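Local coordinates for tail spike protein gp49 (Pseudomonas phage LKA1, PDB 4RU4), which cleaves the O-specific polysaccharide of Pseudomonas as a lyase, forming the trimeric tailspike with which the phage degrades the host cell envelope during entry, at the interface of chains A and B. Numbering follows the deposited sequence. Chains: chain A/B, tail spike protein gp49.

The interface of chains A and B. Residues chain A 317, 319, 344, 346, 362; chain B 185, 188, 279-280, 310, 337.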
ATOM      1  N   THR A 317       9.407   7.625   7.788  1.00  6.93           N
ATOM      2  CA  THR A 317       9.355   7.351   9.222  1.00  7.33           C
ATOM      3  C   THR A 317       9.334   8.696   9.924  1.00 10.09           C
ATOM      4  O   THR A 317      10.197   9.560   9.665  1.00  8.59           O
ATOM      5  CB  THR A 317      10.585   6.507   9.716  1.00  8.23           C
ATOM      6  OG1 THR A 317      10.517   5.182   9.170  1.00 10.38           O
ATOM      7  CG2 THR A 317      10.635   6.416  11.235  1.00  8.73           C
ATOM      8  N   ARG A 319       8.906  10.973  13.605  1.00  4.90           N
ATOM      9  CA  ARG A 319       8.979  11.036  15.077  1.00 10.95           C
ATOM     10  C   ARG A 319       8.697  12.453  15.560  1.00  7.18           C
ATOM     11  O   ARG A 319       9.054  13.433  14.900  1.00  6.63           O
ATOM     12  CB  ARG A 319      10.370  10.594  15.587  1.00  4.99           C
ATOM     13  CG  ARG A 319      10.670   9.103  15.364  1.00  5.69           C
ATOM     14  CD  ARG A 319      12.106   8.742  15.748  1.00  7.28           C
ATOM     15  NE  ARG A 319      12.386   7.305  15.710  1.00 10.18           N
ATOM     16  CZ  ARG A 319      12.850   6.657  14.645  1.00  7.67           C
ATOM     17  NH1 ARG A 319      13.067   7.321  13.506  1.00  7.55           N
ATOM     18  NH2 ARG A 319      13.086   5.344  14.709  1.00  5.00           N
ATOM     19  N   THR A 344       5.745   4.824   8.913  1.00  6.99           N
ATOM     20  CA  THR A 344       5.897   4.498  10.329  1.00  5.59           C
ATOM     21  C   THR A 344       5.774   5.816  11.095  1.00  8.45           C
ATOM     22  O   THR A 344       6.570   6.726  10.899  1.00  7.38           O
ATOM     23  CB  THR A 344       7.291   3.880  10.591  1.00  7.84           C
ATOM     24  OG1 THR A 344       7.414   2.671   9.818  1.00  9.67           O
ATOM     25  CG2 THR A 344       7.457   3.524  12.080  1.00  7.99           C
ATOM     26  N   TYR A 346       5.662   7.372  14.762  1.00  5.27           N
ATOM     27  CA  TYR A 346       5.773   7.369  16.219  1.00  6.12           C
ATOM     28  C   TYR A 346       5.165   8.650  16.791  1.00  7.58           C
ATOM     29  O   TYR A 346       5.578   9.751  16.416  1.00  9.19           O
ATOM     30  CB  TYR A 346       7.228   7.255  16.650  1.00  5.46           C
ATOM     31  CG  TYR A 346       7.923   5.984  16.201  1.00  5.35           C
ATOM     32  CD1 TYR A 346       7.761   4.774  16.900  1.00  7.07           C
ATOM     33  CD2 TYR A 346       8.776   6.002  15.095  1.00  5.23           C
ATOM     34  CE1 TYR A 346       8.421   3.592  16.488  1.00  5.28           C
ATOM     35  CE2 TYR A 346       9.447   4.863  14.688  1.00  9.11           C
ATOM     36  CZ  TYR A 346       9.268   3.654  15.381  1.00 11.77           C
ATOM     37  OH  TYR A 346       9.964   2.543  14.941  1.00  7.95           O
ATOM     38  N   THR A 362       2.004   2.168  10.318  1.00  7.40           N
ATOM     39  CA  THR A 362       2.167   1.665  11.688  1.00  9.33           C
ATOM     40  C   THR A 362       2.182   2.920  12.558  1.00  8.33           C
ATOM     41  O   THR A 362       2.986   3.836  12.320  1.00  8.08           O
ATOM     42  CB  THR A 362       3.506   0.864  11.826  1.00  6.31           C
ATOM     43  OG1 THR A 362       3.550  -0.146  10.814  1.00  9.11           O
ATOM     44  CG2 THR A 362       3.610   0.158  13.178  1.00  4.81           C
TER
ATOM     45  N   SER B 185      11.801   8.314  20.110  1.00  9.06           N
ATOM     46  CA  SER B 185      10.688   7.362  20.031  1.00  5.72           C
ATOM     47  C   SER B 185      10.732   6.375  21.193  1.00  6.36           C
ATOM     48  O   SER B 185      11.786   6.121  21.755  1.00  9.31           O
ATOM     49  CB  SER B 185      10.633   6.629  18.674  1.00  5.45           C
ATOM     50  OG  SER B 185      11.915   6.133  18.297  1.00  6.79           O
ATOM     51  N   TYR B 188      11.200  -0.152  22.485  1.00  8.27           N
ATOM     52  CA  TYR B 188      10.481  -1.390  22.185  1.00  5.53           C
ATOM     53  C   TYR B 188      10.501  -2.350  23.378  1.00  8.20           C
ATOM     54  O   TYR B 188       9.604  -3.165  23.521  1.00  9.36           O
ATOM     55  CB  TYR B 188      11.118  -2.116  21.009  1.00  6.04           C
ATOM     56  CG  TYR B 188      10.721  -1.546  19.662  1.00  5.69           C
ATOM     57  CD1 TYR B 188      11.441  -0.501  19.092  1.00  6.61           C
ATOM     58  CD2 TYR B 188       9.620  -2.059  18.968  1.00  7.53           C
ATOM     59  CE1 TYR B 188      11.100   0.028  17.860  1.00  7.13           C
ATOM     60  CE2 TYR B 188       9.273  -1.547  17.706  1.00  5.97           C
ATOM     61  CZ  TYR B 188      10.019  -0.492  17.178  1.00  7.38           C
ATOM     62  OH  TYR B 188       9.685   0.052  15.964  1.00  8.23           O
ATOM     63  N   HIS B 279      18.390  -0.895  12.439  1.00  8.00           N
ATOM     64  CA  HIS B 279      17.188  -0.265  12.985  1.00  6.65           C
ATOM     65  C   HIS B 279      16.858   0.917  12.068  1.00  8.38           C
ATOM     66  O   HIS B 279      17.761   1.666  11.708  1.00  7.90           O
ATOM     67  CB  HIS B 279      17.487   0.163  14.439  1.00  7.30           C
ATOM     68  CG  HIS B 279      16.279   0.602  15.237  1.00  5.83           C
ATOM     69  ND1 HIS B 279      16.038   0.160  16.524  1.00  6.22           N
ATOM     70  CD2 HIS B 279      15.285   1.478  14.951  1.00  8.83           C
ATOM     71  CE1 HIS B 279      14.932   0.724  16.983  1.00  5.88           C
ATOM     72  NE2 HIS B 279      14.457   1.534  16.052  1.00  6.59           N
ATOM     73  N   ASP B 280      15.592   1.051  11.659  1.00  5.88           N
ATOM     74  CA  ASP B 280      15.155   2.058  10.687  1.00  5.40           C
ATOM     75  C   ASP B 280      15.676   1.758   9.272  1.00  6.18           C
ATOM     76  O   ASP B 280      16.477   0.848   9.075  1.00  8.44           O
ATOM     77  CB  ASP B 280      15.517   3.506  11.104  1.00  5.91           C
ATOM     78  CG  ASP B 280      14.380   4.222  11.828  1.00  9.50           C
ATOM     79  OD1 ASP B 280      13.775   3.613  12.731  1.00  9.56           O
ATOM     80  OD2 ASP B 280      14.098   5.410  11.500  1.00  8.00           O
ATOM     81  N   ASN B 310      11.946  -1.874  12.626  1.00  5.61           N
ATOM     82  CA  ASN B 310      11.476  -0.798  11.731  1.00  5.32           C
ATOM     83  C   ASN B 310      12.279  -0.767  10.449  1.00  8.07           C
ATOM     84  O   ASN B 310      12.590   0.297   9.920  1.00  6.70           O
ATOM     85  CB  ASN B 310      11.452   0.597  12.398  1.00  5.32           C
ATOM     86  CG  ASN B 310      10.671   1.640  11.563  1.00  6.78           C
ATOM     87  OD1 ASN B 310       9.651   1.321  10.946  1.00  6.15           O
ATOM     88  ND2 ASN B 310      11.195   2.866  11.492  1.00  6.43           N
ATOM     89  N   ASP B 337       8.711  -5.805  14.248  1.00  5.52           N
ATOM     90  CA  ASP B 337       8.128  -4.587  13.693  1.00  6.38           C
ATOM     91  C   ASP B 337       8.814  -4.285  12.365  1.00  5.72           C
ATOM     92  O   ASP B 337       9.328  -3.196  12.141  1.00  6.58           O
ATOM     93  CB  ASP B 337       8.274  -3.389  14.661  1.00  7.39           C
ATOM     94  CG  ASP B 337       7.473  -2.166  14.215  1.00  9.77           C
ATOM     95  OD1 ASP B 337       6.501  -2.324  13.442  1.00  9.05           O
ATOM     96  OD2 ASP B 337       7.812  -1.038  14.641  1.00 11.91           O
TER
HETATM   97  O   HOH W   1      12.218   3.147  16.573  1.00  8.81           O
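A:Arg319 and A:Tyr346, on strands 317-320 and 344-346 of chain A, meet loop residues of chain B, among which B:Asp280 and B:Asn310 have positive phi, as does B:Asp337 behind B:Tyr188. The arginine reaches B:Asp280 tip to tip in an end-on salt bridge. Its NH2 lies 2.7 Å from carboxylate OD1 and its NH1 3.0 Å from OD2; both oxygens lie in the guanidinium plane and are met on their syn sides, though the carboxylate is turned 29° from that plane. NE, at the guanidinium edge, donates to the hydroxyl OG of B:Ser185 at 2.9 Å; together with the pair of bonds to B:Asp280, this would fix the rotation of the group. CE2 of A:Tyr346, from the same chain, lies against one face of the guanidinium, toward its rim, and CB of B:Ser185 sits over a face of the A:Tyr346 ring, toward its rim, in a CH-pi contact. On the opposite face of the carboxylate from NH2, amide ND2 of B:Asn310 also bonds OD1, 3.0 Å away, so B:Asn310, itself part of the contact, also helps to position the carboxylate. With CG anti to its backbone N (chi1 -167°), B:Asn310 points its OD1 across to A:Thr344, whose hydroxyl OG1 donates in the carbonyl plane, onto a lone pair, at 2.8 Å. The phenol OH groups of A:Tyr346 and B:Tyr188 share a hydrogen bond of 2.7 Å, their side chains crossing near a right angle, and B:Tyr188 in turn donates to the anti lone pair of B:Asp337 OD2. A water ties A:Arg319 NH2 and A:Tyr346 OH to B:His279; the water oxygen lies 2.8 Å from B:His279 NE2. This polar patch joins two subunits of the trimer along their beta-helices, and its linked bonds would hold neighbouring chains in register.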